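Local structure of putative lipoprotein (Bacteroides thetaiotaomicron, 4Q1Z) at residues 150-155 with 171-176; 160-165 with 287-292. The protein is of unknown function, a two-domain putative lipoprotein of the DUF4876 family that is probably held at the bacterial surface by a lipid. One frame throughout, in Å; residues are numbered along the deposited sequence.

Contact 1: residues 150-155 with 171-176; sequences ANLTPG and NYAYGE
N151 and E176 meet side chain to side chain where two strands cross almost perpendicularly, their short axes 99° apart. The amide and carboxylate planes stand 85° to one another, and the amide offers one N-H to the acid: ND2 of N151 lies 3.3 Å from OE2 of E176, a straight but weak bond. A chi1 of -172° sets CG of E176 anti to its backbone N, and the chain runs on extended; at its end OE1 lies 3.5 Å from CA of G155. The stronger polar partner of N151 is Y257, whose hydroxyl bonds to OD1.

Two backbone bonds flank the antiparallel, non-hydrogen-bonded pair L152-G175: N of E176 to O of N151, and N of T153 to O of Y174, each 2.9 Å. G175 brings no side chain to the pair, and L152 packs on A173, where both its methyls touch CB of A173, CD1 at 3.9 Å. The side chains of T153 and Y174 cross obliquely, CG2 of T153 4.0 Å from CB of Y174.

The crossing thus joins two sheets. Strand 148-152 pairs through A150 and L152 with strand 265-269 in the large mixed sheet, while strand 172-175 is hydrogen-bonded to strand 299-303, before the chain turns a corner at E176 and enters the large sheet as strand 177-180.

Contact 2: residues 160-165 with 287-292; sequences KLPIWP and TTDLSK
T287 reaches tip to tip toward P165, its OG1 3.4 Å from the ring's CG, while its side chain crosses that of W164 at about a right angle, CG2 against CE3. The T287 hydroxyl bonds to the carbonyl of T288, in plane and on a lone pair. The same T288 O also lies at the edge of the indole, 3.5 Å from CZ3 of W164. At D289, chi1 of 178° sets CG anti to the backbone N; the side chain crosses that of P162 obliquely, OD2 3.3 Å from CB of the proline. Its OD1 accepts three bonds well out of the carboxylate plane: N of I163 (3.0 Å) comes from one face, N and OG of S291 from the other, the S291 amide making an Asx turn. An alanine at D289 would probably leave the I163 amide and both S291 donors without their shared acceptor and free the type I turn to shift. L290 returns a bond, N to O of I163 at 2.8 Å, and lays CD1 against P165. S291 sets CB 3.6 Å from CD1 of I163. One carboxylate oxygen therefore both shapes the turn and ties it to the facing loop, and its three donors would probably stabilise a negative charge.

Contacts 1 and 2 lie 12 Å apart, centre to centre, and their segments alternate along the chain: the loop after strand 148-152 supplies 160-165 before returning as strand 172-175. W164 is the main joint between them. Its indole stacks with the ring of Y174, NE1 of W164 being 3.4 Å from CD1 of Y174, and its CH2 lies 3.8 Å from CG2 of T153. T287 adds its CG2, 3.7 Å from CE2 of Y174. No active site is known here. Bound PEG, probably from the crystallisation liquor, comes within about 4 Å of the Y174 side chain and about 3 Å of that of S291, whose OG bonds to it. Contact 1 is buried, whereas contact 2 sits at the surface.

Contact 1: residues 150-155 with 171-176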
loop_
_atom_site.group_PDB
_atom_site.type_symbol
_atom_site.label_atom_id
_atom_site.label_comp_id
_atom_site.label_asym_id
_atom_site.label_seq_id
_atom_site.Cartn_x
_atom_site.Cartn_y
_atom_site.Cartn_z
ATOM N N ALA A 150 -8.272 -9.047 0.639
ATOM C CA ALA A 150 -9.284 -9.580 1.536
ATOM C C ALA A 150 -9.771 -8.540 2.561
ATOM O O ALA A 150 -9.041 -7.607 2.926
ATOM C CB ALA A 150 -8.737 -10.808 2.276
ATOM N N ASN A 151 -11.019 -8.730 3.024
ATOM C CA ASN A 151 -11.602 -8.018 4.158
ATOM C C ASN A 151 -11.672 -9.058 5.277
ATOM O O ASN A 151 -11.865 -10.246 5.006
ATOM C CB ASN A 151 -12.955 -7.344 3.852
ATOM C CG ASN A 151 -14.124 -8.275 3.692
ATOM O OD1 ASN A 151 -14.240 -8.971 2.698
ATOM N ND2 ASN A 151 -15.025 -8.295 4.661
ATOM N N LEU A 152 -11.410 -8.654 6.500
ATOM C CA LEU A 152 -11.380 -9.625 7.590
ATOM C C LEU A 152 -12.692 -9.655 8.336
ATOM O O LEU A 152 -13.468 -8.710 8.258
ATOM C CB LEU A 152 -10.212 -9.358 8.598
ATOM C CG LEU A 152 -8.807 -8.994 8.079
ATOM C CD1 LEU A 152 -7.890 -8.821 9.221
ATOM C CD2 LEU A 152 -8.224 -10.069 7.161
ATOM N N THR A 153 -12.899 -10.734 9.103
ATOM C CA THR A 153 -14.038 -10.936 9.986
ATOM C C THR A 153 -13.645 -10.592 11.458
ATOM O O THR A 153 -12.486 -10.825 11.839
ATOM C CB THR A 153 -14.558 -12.380 9.873
ATOM O OG1 THR A 153 -15.850 -12.464 10.498
ATOM C CG2 THR A 153 -13.622 -13.401 10.489
ATOM N N PRO A 154 -14.582 -10.115 12.326
ATOM C CA PRO A 154 -15.990 -9.716 12.058
ATOM C C PRO A 154 -16.041 -8.553 11.071
ATOM O O PRO A 154 -15.276 -7.615 11.260
ATOM C CB PRO A 154 -16.502 -9.296 13.458
ATOM C CG PRO A 154 -15.561 -9.964 14.425
ATOM C CD PRO A 154 -14.240 -9.880 13.743
ATOM N N GLY A 155 -16.868 -8.658 10.013
ATOM C CA GLY A 155 -17.060 -7.633 8.983
ATOM C C GLY A 155 -17.125 -6.231 9.551
ATOM O O GLY A 155 -16.350 -5.368 9.149
ATOM N N ASN A 171 -0.654 -16.918 14.065
ATOM C CA ASN A 171 -0.020 -16.880 12.759
ATOM C C ASN A 171 -0.901 -16.355 11.652
ATOM O O ASN A 171 -0.404 -16.178 10.525
ATOM C CB ASN A 171 0.451 -18.280 12.392
ATOM C CG ASN A 171 1.564 -18.762 13.280
ATOM O OD1 ASN A 171 1.441 -19.777 13.968
ATOM N ND2 ASN A 171 2.660 -18.015 13.322
ATOM N N TYR A 172 -2.202 -16.109 11.951
ATOM C CA TYR A 172 -3.163 -15.720 10.919
ATOM C C TYR A 172 -4.140 -14.612 11.291
ATOM O O TYR A 172 -4.477 -14.400 12.465
ATOM C CB TYR A 172 -4.040 -16.936 10.524
ATOM C CG TYR A 172 -3.309 -18.220 10.212
ATOM C CD1 TYR A 172 -2.845 -18.487 8.930
ATOM C CD2 TYR A 172 -3.156 -19.210 11.179
ATOM C CE1 TYR A 172 -2.189 -19.683 8.630
ATOM C CE2 TYR A 172 -2.481 -20.399 10.900
ATOM C CZ TYR A 172 -2.016 -20.641 9.617
ATOM O OH TYR A 172 -1.403 -21.833 9.320
ATOM N N ALA A 173 -4.624 -13.950 10.224
ATOM C CA ALA A 173 -5.741 -13.035 10.113
ATOM C C ALA A 173 -6.864 -13.893 9.474
ATOM O O ALA A 173 -6.564 -14.896 8.816
ATOM C CB ALA A 173 -5.364 -11.832 9.258
ATOM N N TYR A 174 -8.129 -13.586 9.729
ATOM C CA TYR A 174 -9.213 -14.440 9.243
ATOM C C TYR A 174 -10.120 -13.681 8.281
ATOM O O TYR A 174 -10.791 -12.735 8.677
ATOM C CB TYR A 174 -9.971 -15.018 10.447
ATOM C CG TYR A 174 -9.073 -15.917 11.277
ATOM C CD1 TYR A 174 -8.244 -15.389 12.267
ATOM C CD2 TYR A 174 -9.020 -17.289 11.045
ATOM C CE1 TYR A 174 -7.363 -16.199 12.980
ATOM C CE2 TYR A 174 -8.142 -18.108 11.752
ATOM C CZ TYR A 174 -7.335 -17.564 12.736
ATOM O OH TYR A 174 -6.509 -18.380 13.467
ATOM N N GLY A 175 -10.050 -14.072 7.009
ATOM C CA GLY A 175 -10.756 -13.418 5.910
ATOM C C GLY A 175 -12.178 -13.878 5.692
ATOM O O GLY A 175 -12.467 -15.085 5.715
ATOM N N GLU A 176 -13.066 -12.886 5.476
ATOM C CA GLU A 176 -14.478 -13.049 5.181
ATOM C C GLU A 176 -14.608 -13.430 3.692
ATOM O O GLU A 176 -15.157 -14.498 3.369
ATOM C CB GLU A 176 -15.234 -11.760 5.517
ATOM C CG GLU A 176 -16.742 -11.893 5.412
ATOM C CD GLU A 176 -17.453 -10.564 5.308
ATOM O OE1 GLU A 176 -17.681 -9.937 6.366
ATOM O OE2 GLU A 176 -17.756 -10.134 4.169
#

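Contact 2: residues 160-165 with 287-292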
loop_
_atom_site.group_PDB
_atom_site.type_symbol
_atom_site.label_atom_id
_atom_site.label_comp_id
_atom_site.label_asym_id
_atom_site.label_seq_id
_atom_site.Cartn_x
_atom_site.Cartn_y
_atom_site.Cartn_z
ATOM N N LYS A 160 -17.344 -8.524 20.737
ATOM C CA LYS A 160 -17.679 -9.954 20.704
ATOM C C LYS A 160 -16.508 -10.680 20.027
ATOM O O LYS A 160 -16.190 -10.410 18.866
ATOM C CB LYS A 160 -19.008 -10.162 19.958
ATOM C CG LYS A 160 -20.154 -10.595 20.841
ATOM C CD LYS A 160 -20.789 -9.443 21.622
ATOM C CE LYS A 160 -21.694 -9.958 22.719
ATOM N NZ LYS A 160 -22.936 -10.587 22.186
ATOM N N LEU A 161 -15.790 -11.494 20.799
ATOM C CA LEU A 161 -14.563 -12.102 20.310
ATOM C C LEU A 161 -14.698 -13.512 19.772
ATOM O O LEU A 161 -15.079 -14.445 20.503
ATOM C CB LEU A 161 -13.477 -12.094 21.395
ATOM C CG LEU A 161 -12.925 -10.709 21.833
ATOM C CD1 LEU A 161 -11.715 -10.876 22.721
ATOM C CD2 LEU A 161 -12.591 -9.795 20.622
ATOM N N PRO A 162 -14.267 -13.675 18.493
ATOM C CA PRO A 162 -14.231 -15.011 17.891
ATOM C C PRO A 162 -13.163 -15.877 18.562
ATOM O O PRO A 162 -12.175 -15.345 19.074
ATOM C CB PRO A 162 -13.872 -14.726 16.419
ATOM C CG PRO A 162 -14.112 -13.264 16.220
ATOM C CD PRO A 162 -13.766 -12.665 17.542
ATOM N N ILE A 163 -13.386 -17.197 18.605
ATOM C CA ILE A 163 -12.423 -18.157 19.135
ATOM C C ILE A 163 -11.924 -18.925 17.927
ATOM O O ILE A 163 -12.724 -19.499 17.180
ATOM C CB ILE A 163 -12.956 -19.074 20.275
ATOM C CG1 ILE A 163 -13.501 -18.238 21.465
ATOM C CG2 ILE A 163 -11.845 -20.031 20.758
ATOM C CD1 ILE A 163 -14.473 -18.978 22.371
ATOM N N TRP A 164 -10.613 -18.863 17.695
ATOM C CA TRP A 164 -9.975 -19.508 16.565
ATOM C C TRP A 164 -9.259 -20.790 17.020
ATOM O O TRP A 164 -9.015 -20.943 18.229
ATOM C CB TRP A 164 -9.025 -18.517 15.877
ATOM C CG TRP A 164 -9.706 -17.275 15.363
ATOM C CD1 TRP A 164 -9.439 -15.988 15.725
ATOM C CD2 TRP A 164 -10.797 -17.209 14.426
ATOM N NE1 TRP A 164 -10.260 -15.120 15.037
ATOM C CE2 TRP A 164 -11.105 -15.841 14.238
ATOM C CE3 TRP A 164 -11.553 -18.172 13.736
ATOM C CZ2 TRP A 164 -12.099 -15.412 13.352
ATOM C CZ3 TRP A 164 -12.560 -17.745 12.880
ATOM C CH2 TRP A 164 -12.822 -16.383 12.692
ATOM N N PRO A 165 -8.971 -21.771 16.114
ATOM C CA PRO A 165 -8.319 -23.014 16.580
ATOM C C PRO A 165 -7.007 -22.738 17.316
ATOM O O PRO A 165 -6.255 -21.821 16.951
ATOM C CB PRO A 165 -8.101 -23.817 15.290
ATOM C CG PRO A 165 -9.076 -23.269 14.323
ATOM C CD PRO A 165 -9.204 -21.808 14.653
ATOM N N THR A 287 -11.559 -22.132 8.594
ATOM C CA THR A 287 -12.166 -22.448 9.891
ATOM C C THR A 287 -13.474 -21.672 10.159
ATOM O O THR A 287 -13.716 -20.577 9.620
ATOM C CB THR A 287 -11.150 -22.156 11.039
ATOM O OG1 THR A 287 -11.736 -22.497 12.299
ATOM C CG2 THR A 287 -10.671 -20.687 11.074
ATOM N N THR A 288 -14.282 -22.227 11.054
ATOM C CA THR A 288 -15.463 -21.540 11.557
ATOM C C THR A 288 -15.005 -20.772 12.834
ATOM O O THR A 288 -13.868 -20.939 13.311
ATOM C CB THR A 288 -16.641 -22.531 11.816
ATOM O OG1 THR A 288 -16.293 -23.455 12.837
ATOM C CG2 THR A 288 -17.048 -23.314 10.591
ATOM N N ASP A 289 -15.886 -19.919 13.371
ATOM C CA ASP A 289 -15.678 -19.253 14.648
ATOM C C ASP A 289 -16.046 -20.314 15.663
ATOM O O ASP A 289 -17.189 -20.795 15.651
ATOM C CB ASP A 289 -16.554 -17.994 14.742
ATOM C CG ASP A 289 -16.458 -17.228 16.045
ATOM O OD1 ASP A 289 -15.922 -17.789 17.033
ATOM O OD2 ASP A 289 -16.910 -16.072 16.079
ATOM N N LEU A 290 -15.074 -20.768 16.466
ATOM C CA LEU A 290 -15.316 -21.875 17.388
ATOM C C LEU A 290 -16.199 -21.482 18.553
ATOM O O LEU A 290 -16.703 -22.376 19.230
ATOM C CB LEU A 290 -14.008 -22.497 17.875
ATOM C CG LEU A 290 -13.110 -23.096 16.769
ATOM C CD1 LEU A 290 -11.834 -23.621 17.334
ATOM C CD2 LEU A 290 -13.813 -24.188 15.987
ATOM N N SER A 291 -16.457 -20.166 18.741
ATOM C CA SER A 291 -17.347 -19.642 19.781
ATOM C C SER A 291 -18.824 -19.852 19.396
ATOM O O SER A 291 -19.710 -19.701 20.237
ATOM C CB SER A 291 -17.086 -18.157 20.010
ATOM O OG SER A 291 -17.710 -17.432 18.967
ATOM N N LYS A 292 -19.082 -20.164 18.123
ATOM C CA LYS A 292 -20.418 -20.402 17.571
ATOM C C LYS A 292 -20.437 -21.856 17.133
ATOM O O LYS A 292 -20.122 -22.154 15.976
ATOM C CB LYS A 292 -20.702 -19.417 16.414
ATOM C CG LYS A 292 -20.586 -17.957 16.830
ATOM C CD LYS A 292 -20.763 -17.006 15.667
ATOM C CE LYS A 292 -20.838 -15.587 16.143
ATOM N NZ LYS A 292 -21.210 -14.666 15.047
#